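Local structure of response regulator (Helicobacter pylori, 2PLN) at residues K36-V40 and K41-A45; Y56-I60 and R61-L65. The protein is an orphan response regulator, represented here by its N-terminal receiver domain, that probably binds regulatory DNA to control transcription. All coordinates share one frame; numbering follows the deposited sequence.

Interaction 1 (K36-V40 and K41-A45); sequences KGLNV and KGFMA
Leu-38 and Phe-43 meet where helix 28-40 runs out, and the backbone between them closes in a Schellman motif, a standard way of ending a helix. Leu-38 O takes two N-H groups, from Lys-41 N at 3.0 Å and from Phe-43 N at 3.2 Å, and the two come from opposite faces of the carbonyl plane. Gly-42 N returns to Asn-39 O at 3.0 Å with a fairly straight N-H (161°). Gly-42, the C-prime residue, makes the reversal with a positive phi of 90°, a region that glycine tolerates readily.

The close packing lies on the inner side. CB of Leu-38 rests 4.0 Å from CB of Phe-43, and the ring of Phe-43 turns its edge to Leu-38 O. With CG anti to its own carbonyl carbon (chi1 -68°), Leu-38 brings CD1 to 3.8 Å from CB of Ala-45; the same side chain also touches Val-21 and Leu-23 of strand 20-24 and Ile-127 of helix 120-130. The other side is looser: Val-40 and Lys-41 are exposed, although Lys-41, bent at chi2, still touches Val-124 and Glu-128.

In this beta-alpha-beta unit, then, hydrogen bonding and apolar packing act together: the carbonyls of Leu-38 and Asn-39 are satisfied by N-H groups of the chain that leaves the helix, while one leucine ties that turn to the start of strand 44-48.

Interaction 2 (Y56-I60 and R61-L65); sequences YLMDI and RNYDL
Leu-57 lays CD2 over one face of the Arg-61 guanidinium, above its centre and 3.6 Å from CZ, in the turn that leads from helix 51-60 of the receiver fold toward strand 65-68. The two side chains run side by side in the same direction, the arginine extended from CG to NE, and its NH1 goes on to a salt bridge with Asp-46. The same carboxylate oxygen accepts a hydrogen bond from Tyr-63 OH, so one acidic group in strand 44-48 receives the polar ends of both Arg-61 and Tyr-63.

The Tyr-63 side chain turns back toward the helix end. Its chi1 of -65° sets CG beside its backbone N, and the side chains of Tyr-63 and Met-58, a selenomethionine, cross at about a right angle, CD2 of Tyr-63 3.7 Å from CG of Met-58. An edge of the ring lies against the backbone of Leu-57, whose CB is 3.8 Å from Tyr-63 OH. Leu-22 of strand 20-24 touches Leu-57, Met-58 and Tyr-63 alike, which places this cluster against the sheet.

Leu-57 O accepts from Ile-60 N at 3.0 Å and from Arg-61 N at 2.8 Å, while a water lies 2.7 Å from Met-58 O and 3.0 Å from Asn-62 OD1, placed to donate to either, though it has more acceptors in reach than protons.

Overall arrangement
Both interactions are helix exits in the receiver domain, taken in series along the chain: interaction 1 leads from helix 28-40 into strand 44-48, and interaction 2 leads from helix 51-60 toward strand 65-68. Their centres are about 17 Å apart and their nearest atoms about 6 Å, without touching. Strand 44-48, at one border of the five-stranded parallel sheet, begins in interaction 1 and supplies Asp-46 to interaction 2. Strand 20-24, its neighbour, is touched by side chains of both. Interaction 2 also runs on to Asp-64, the predicted phosphoacceptor, which is unmodified here; each turn brings the chain from a helix back to the central sheet of the CheY-like fold.

Interaction 1 (K36-V40 and K41-A45)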
ATOM      1  N   LYS A  36     -13.459 -15.885  -1.709  1.00 16.88           N
ATOM      2  CA  LYS A  36     -14.635 -15.800  -0.816  1.00 18.79           C
ATOM      3  C   LYS A  36     -14.667 -14.471  -0.043  1.00 17.34           C
ATOM      4  O   LYS A  36     -15.718 -13.841   0.081  1.00 16.11           O
ATOM      5  CB  LYS A  36     -14.659 -17.006   0.152  1.00 19.30           C
ATOM      6  CG  LYS A  36     -15.875 -17.102   1.088  1.00 23.11           C
ATOM      7  CD  LYS A  36     -15.905 -18.475   1.831  1.00 23.89           C
ATOM      8  CE  LYS A  36     -16.269 -18.351   3.313  1.00 27.22           C
ATOM      9  NZ  LYS A  36     -16.173 -19.672   4.053  1.00 28.69           N
ATOM     10  N   GLY A  37     -13.510 -14.046   0.477  1.00 16.89           N
ATOM     11  CA  GLY A  37     -13.400 -12.758   1.172  1.00 15.77           C
ATOM     12  C   GLY A  37     -13.756 -11.606   0.262  1.00 15.42           C
ATOM     13  O   GLY A  37     -14.468 -10.661   0.650  1.00 15.46           O
ATOM     14  N   LEU A  38     -13.277 -11.667  -0.976  1.00 15.59           N
ATOM     15  CA  LEU A  38     -13.587 -10.589  -1.920  1.00 14.90           C
ATOM     16  C   LEU A  38     -15.062 -10.576  -2.261  1.00 14.84           C
ATOM     17  O   LEU A  38     -15.660  -9.511  -2.395  1.00 14.28           O
ATOM     18  CB  LEU A  38     -12.746 -10.712  -3.189  1.00 14.22           C
ATOM     19  CG  LEU A  38     -11.259 -10.465  -2.980  1.00 13.48           C
ATOM     20  CD1 LEU A  38     -10.523 -11.028  -4.223  1.00 13.27           C
ATOM     21  CD2 LEU A  38     -10.995  -8.971  -2.694  1.00 14.90           C
ATOM     22  N   ASN A  39     -15.638 -11.766  -2.440  1.00 15.62           N
ATOM     23  CA  ASN A  39     -17.077 -11.876  -2.696  1.00 16.25           C
ATOM     24  C   ASN A  39     -17.893 -11.166  -1.626  1.00 16.70           C
ATOM     25  O   ASN A  39     -18.923 -10.588  -1.930  1.00 16.33           O
ATOM     26  CB  ASN A  39     -17.522 -13.339  -2.737  1.00 16.12           C
ATOM     27  CG  ASN A  39     -17.112 -14.036  -3.985  1.00 15.33           C
ATOM     28  OD1 ASN A  39     -16.671 -13.413  -4.986  1.00 17.60           O
ATOM     29  ND2 ASN A  39     -17.243 -15.348  -3.959  1.00 13.35           N
ATOM     30  N   VAL A  40     -17.439 -11.228  -0.374  1.00 17.92           N
ATOM     31  CA  VAL A  40     -18.129 -10.526   0.726  1.00 19.56           C
ATOM     32  C   VAL A  40     -18.408  -9.056   0.424  1.00 20.58           C
ATOM     33  O   VAL A  40     -19.469  -8.548   0.772  1.00 20.98           O
ATOM     34  CB  VAL A  40     -17.353 -10.666   2.055  1.00 20.07           C
ATOM     35  CG1 VAL A  40     -17.909  -9.741   3.134  1.00 21.38           C
ATOM     36  CG2 VAL A  40     -17.394 -12.087   2.509  1.00 19.39           C
ATOM     37  N   LYS A  41     -17.465  -8.388  -0.236  1.00 21.40           N
ATOM     38  CA  LYS A  41     -17.571  -6.962  -0.576  1.00 21.89           C
ATOM     39  C   LYS A  41     -18.134  -6.682  -1.961  1.00 21.70           C
ATOM     40  O   LYS A  41     -18.092  -5.546  -2.442  1.00 22.52           O
ATOM     41  CB  LYS A  41     -16.201  -6.295  -0.440  1.00 22.33           C
ATOM     42  CG  LYS A  41     -15.762  -6.178   1.007  1.00 24.77           C
ATOM     43  CD  LYS A  41     -16.702  -5.311   1.871  1.00 26.00           C
ATOM     44  CE  LYS A  41     -16.349  -5.521   3.337  1.00 31.12           C
ATOM     45  NZ  LYS A  41     -16.949  -4.568   4.318  1.00 31.46           N
ATOM     46  N   GLY A  42     -18.659  -7.706  -2.614  1.00 20.52           N
ATOM     47  CA  GLY A  42     -19.285  -7.510  -3.920  1.00 19.81           C
ATOM     48  C   GLY A  42     -18.356  -7.647  -5.115  1.00 18.96           C
ATOM     49  O   GLY A  42     -18.775  -7.395  -6.251  1.00 18.78           O
ATOM     50  N   PHE A  43     -17.108  -8.064  -4.869  1.00 17.81           N
ATOM     51  CA  PHE A  43     -16.138  -8.282  -5.963  1.00 17.49           C
ATOM     52  C   PHE A  43     -16.239  -9.657  -6.610  1.00 17.29           C
ATOM     53  O   PHE A  43     -16.468 -10.656  -5.924  1.00 16.80           O
ATOM     54  CB  PHE A  43     -14.699  -8.131  -5.459  1.00 18.08           C
ATOM     55  CG  PHE A  43     -14.351  -6.756  -5.004  1.00 19.33           C
ATOM     56  CD1 PHE A  43     -13.974  -5.769  -5.927  1.00 20.51           C
ATOM     57  CD2 PHE A  43     -14.351  -6.445  -3.668  1.00 21.14           C
ATOM     58  CE1 PHE A  43     -13.627  -4.487  -5.494  1.00 19.49           C
ATOM     59  CE2 PHE A  43     -14.010  -5.147  -3.224  1.00 23.27           C
ATOM     60  CZ  PHE A  43     -13.649  -4.173  -4.141  1.00 19.92           C
HETATM   61  N   MSE A  44     -16.018  -9.710  -7.920  1.00 16.77           N
HETATM   62  CA  MSE A  44     -15.853 -10.968  -8.634  1.00 18.22           C
HETATM   63  C   MSE A  44     -14.370 -11.279  -8.579  1.00 17.61           C
HETATM   64  O   MSE A  44     -13.561 -10.345  -8.607  1.00 17.34           O
HETATM   65  CB  MSE A  44     -16.217 -10.822 -10.106  1.00 19.22           C
HETATM   66  CG  MSE A  44     -15.857 -12.083 -10.890  1.00 23.66           C
HETATM   67 SE   MSE A  44     -17.386 -13.259 -10.729  1.00 36.68          SE
HETATM   68  CE  MSE A  44     -18.370 -11.870 -11.715  1.00 22.64           C
ATOM     69  N   ALA A  45     -13.992 -12.558  -8.493  1.00 17.17           N
ATOM     70  CA  ALA A  45     -12.561 -12.911  -8.511  1.00 17.21           C
ATOM     71  C   ALA A  45     -12.289 -14.242  -9.229  1.00 17.65           C
ATOM     72  O   ALA A  45     -13.029 -15.198  -9.043  1.00 17.43           O
ATOM     73  CB  ALA A  45     -12.007 -12.965  -7.091  1.00 17.67           C
TER

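Interaction 2 (Y56-I60 and R61-L65)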
ATOM      1  N   TYR A  56      -2.512 -14.253 -19.910  1.00 14.73           N
ATOM      2  CA  TYR A  56      -3.441 -14.477 -21.009  1.00 15.21           C
ATOM      3  C   TYR A  56      -4.854 -14.037 -20.655  1.00 15.17           C
ATOM      4  O   TYR A  56      -5.481 -13.331 -21.430  1.00 15.75           O
ATOM      5  CB  TYR A  56      -3.426 -15.945 -21.449  1.00 15.09           C
ATOM      6  CG  TYR A  56      -4.566 -16.267 -22.408  1.00 14.79           C
ATOM      7  CD1 TYR A  56      -4.478 -15.998 -23.782  1.00 14.87           C
ATOM      8  CD2 TYR A  56      -5.748 -16.812 -21.928  1.00 15.63           C
ATOM      9  CE1 TYR A  56      -5.545 -16.289 -24.642  1.00 14.34           C
ATOM     10  CE2 TYR A  56      -6.806 -17.092 -22.776  1.00 16.19           C
ATOM     11  CZ  TYR A  56      -6.697 -16.846 -24.122  1.00 15.98           C
ATOM     12  OH  TYR A  56      -7.795 -17.137 -24.920  1.00 15.85           O
ATOM     13  N   LEU A  57      -5.350 -14.456 -19.497  1.00 14.86           N
ATOM     14  CA  LEU A  57      -6.692 -14.009 -19.040  1.00 15.44           C
ATOM     15  C   LEU A  57      -6.880 -12.495 -19.115  1.00 15.70           C
ATOM     16  O   LEU A  57      -7.950 -12.024 -19.494  1.00 15.76           O
ATOM     17  CB  LEU A  57      -6.958 -14.492 -17.633  1.00 15.44           C
ATOM     18  CG  LEU A  57      -7.209 -16.008 -17.515  1.00 15.30           C
ATOM     19  CD1 LEU A  57      -7.420 -16.400 -16.030  1.00 16.99           C
ATOM     20  CD2 LEU A  57      -8.431 -16.433 -18.357  1.00 16.34           C
HETATM   21  N   MSE A  58      -5.852 -11.741 -18.731  1.00 16.15           N
HETATM   22  CA  MSE A  58      -5.917 -10.277 -18.782  1.00 19.12           C
HETATM   23  C   MSE A  58      -6.157  -9.710 -20.180  1.00 16.94           C
HETATM   24  O   MSE A  58      -6.674  -8.612 -20.326  1.00 16.55           O
HETATM   25  CB  MSE A  58      -4.699  -9.658 -18.090  1.00 18.81           C
HETATM   26  CG  MSE A  58      -4.842  -9.770 -16.598  1.00 22.73           C
HETATM   27 SE   MSE A  58      -3.333  -9.066 -15.706  1.00 32.36          SE
HETATM   28  CE  MSE A  58      -2.334 -10.586 -15.715  1.00 33.01           C
ATOM     29  N   ASP A  59      -5.809 -10.492 -21.200  1.00 15.84           N
ATOM     30  CA  ASP A  59      -6.000 -10.081 -22.574  1.00 16.91           C
ATOM     31  C   ASP A  59      -7.397 -10.364 -23.065  1.00 16.80           C
ATOM     32  O   ASP A  59      -7.838  -9.764 -24.008  1.00 18.22           O
ATOM     33  CB  ASP A  59      -4.988 -10.784 -23.475  1.00 17.42           C
ATOM     34  CG  ASP A  59      -3.618 -10.139 -23.404  1.00 19.68           C
ATOM     35  OD1 ASP A  59      -3.516  -8.957 -23.001  1.00 22.64           O
ATOM     36  OD2 ASP A  59      -2.592 -10.747 -23.717  1.00 22.84           O
ATOM     37  N   ILE A  60      -8.068 -11.323 -22.450  1.00 16.57           N
ATOM     38  CA  ILE A  60      -9.392 -11.708 -22.923  1.00 16.40           C
ATOM     39  C   ILE A  60     -10.552 -11.303 -22.006  1.00 16.58           C
ATOM     40  O   ILE A  60     -11.718 -11.404 -22.405  1.00 16.42           O
ATOM     41  CB  ILE A  60      -9.451 -13.211 -23.272  1.00 16.68           C
ATOM     42  CG1 ILE A  60      -9.172 -14.101 -22.060  1.00 16.89           C
ATOM     43  CG2 ILE A  60      -8.470 -13.547 -24.413  1.00 16.67           C
ATOM     44  CD1 ILE A  60      -9.873 -15.458 -22.097  1.00 16.67           C
ATOM     45  N   ARG A  61     -10.243 -10.919 -20.774  1.00 16.33           N
ATOM     46  CA  ARG A  61     -11.245 -10.456 -19.814  1.00 17.02           C
ATOM     47  C   ARG A  61     -10.766  -9.135 -19.248  1.00 17.93           C
ATOM     48  O   ARG A  61      -9.562  -8.878 -19.181  1.00 17.68           O
ATOM     49  CB  ARG A  61     -11.358 -11.423 -18.633  1.00 17.29           C
ATOM     50  CG  ARG A  61     -11.704 -12.833 -19.033  1.00 17.86           C
ATOM     51  CD  ARG A  61     -11.929 -13.750 -17.882  1.00 16.97           C
ATOM     52  NE  ARG A  61     -12.069 -15.111 -18.365  1.00 16.95           N
ATOM     53  CZ  ARG A  61     -11.907 -16.181 -17.622  1.00 18.92           C
ATOM     54  NH1 ARG A  61     -11.573 -16.047 -16.338  1.00 20.17           N
ATOM     55  NH2 ARG A  61     -12.056 -17.390 -18.162  1.00 18.58           N
ATOM     56  N   ASN A  62     -11.692  -8.320 -18.774  1.00 18.34           N
ATOM     57  CA  ASN A  62     -11.297  -7.041 -18.229  1.00 18.35           C
ATOM     58  C   ASN A  62     -11.262  -7.107 -16.702  1.00 17.47           C
ATOM     59  O   ASN A  62     -12.320  -7.204 -16.054  1.00 17.52           O
ATOM     60  CB  ASN A  62     -12.257  -5.960 -18.716  1.00 20.24           C
ATOM     61  CG  ASN A  62     -12.087  -5.657 -20.212  1.00 24.04           C
ATOM     62  OD1 ASN A  62     -10.955  -5.647 -20.748  1.00 26.36           O
ATOM     63  ND2 ASN A  62     -13.204  -5.411 -20.887  1.00 26.10           N
ATOM     64  N   TYR A  63     -10.052  -7.101 -16.148  1.00 14.99           N
ATOM     65  CA  TYR A  63      -9.843  -7.022 -14.697  1.00 14.41           C
ATOM     66  C   TYR A  63      -9.511  -5.600 -14.253  1.00 13.83           C
ATOM     67  O   TYR A  63      -8.859  -4.841 -14.992  1.00 13.70           O
ATOM     68  CB  TYR A  63      -8.690  -7.926 -14.284  1.00 14.37           C
ATOM     69  CG  TYR A  63      -8.966  -9.375 -14.515  1.00 14.66           C
ATOM     70  CD1 TYR A  63      -9.748 -10.099 -13.620  1.00 14.04           C
ATOM     71  CD2 TYR A  63      -8.457 -10.033 -15.643  1.00 14.64           C
ATOM     72  CE1 TYR A  63     -10.000 -11.467 -13.820  1.00 13.00           C
ATOM     73  CE2 TYR A  63      -8.719 -11.383 -15.852  1.00 16.23           C
ATOM     74  CZ  TYR A  63      -9.494 -12.073 -14.953  1.00 14.42           C
ATOM     75  OH  TYR A  63      -9.709 -13.385 -15.180  1.00 15.81           O
ATOM     76  N   ASP A  64      -9.895  -5.271 -13.022  1.00 12.37           N
ATOM     77  CA  ASP A  64      -9.596  -3.963 -12.428  1.00 12.37           C
ATOM     78  C   ASP A  64      -8.317  -4.040 -11.605  1.00 11.55           C
ATOM     79  O   ASP A  64      -7.648  -3.034 -11.401  1.00 11.29           O
ATOM     80  CB  ASP A  64     -10.776  -3.544 -11.554  1.00 13.66           C
ATOM     81  CG  ASP A  64     -12.071  -3.453 -12.360  1.00 16.14           C
ATOM     82  OD1 ASP A  64     -12.245  -2.441 -13.079  1.00 17.81           O
ATOM     83  OD2 ASP A  64     -12.946  -4.337 -12.362  1.00 15.67           O
ATOM     84  N   LEU A  65      -7.997  -5.248 -11.123  1.00 10.51           N
ATOM     85  CA  LEU A  65      -6.844  -5.464 -10.214  1.00 10.63           C
ATOM     86  C   LEU A  65      -6.327  -6.890 -10.346  1.00 10.44           C
ATOM     87  O   LEU A  65      -7.115  -7.828 -10.561  1.00 10.24           O
ATOM     88  CB  LEU A  65      -7.291  -5.215  -8.768  1.00 10.94           C
ATOM     89  CG  LEU A  65      -6.176  -5.233  -7.699  1.00 12.17           C
ATOM     90  CD1 LEU A  65      -6.444  -4.267  -6.550  1.00 12.46           C
ATOM     91  CD2 LEU A  65      -5.953  -6.671  -7.157  1.00 13.25           C
TER
HETATM   92  O   HOH W   1      -8.461  -7.077 -21.632  1.00 24.04           O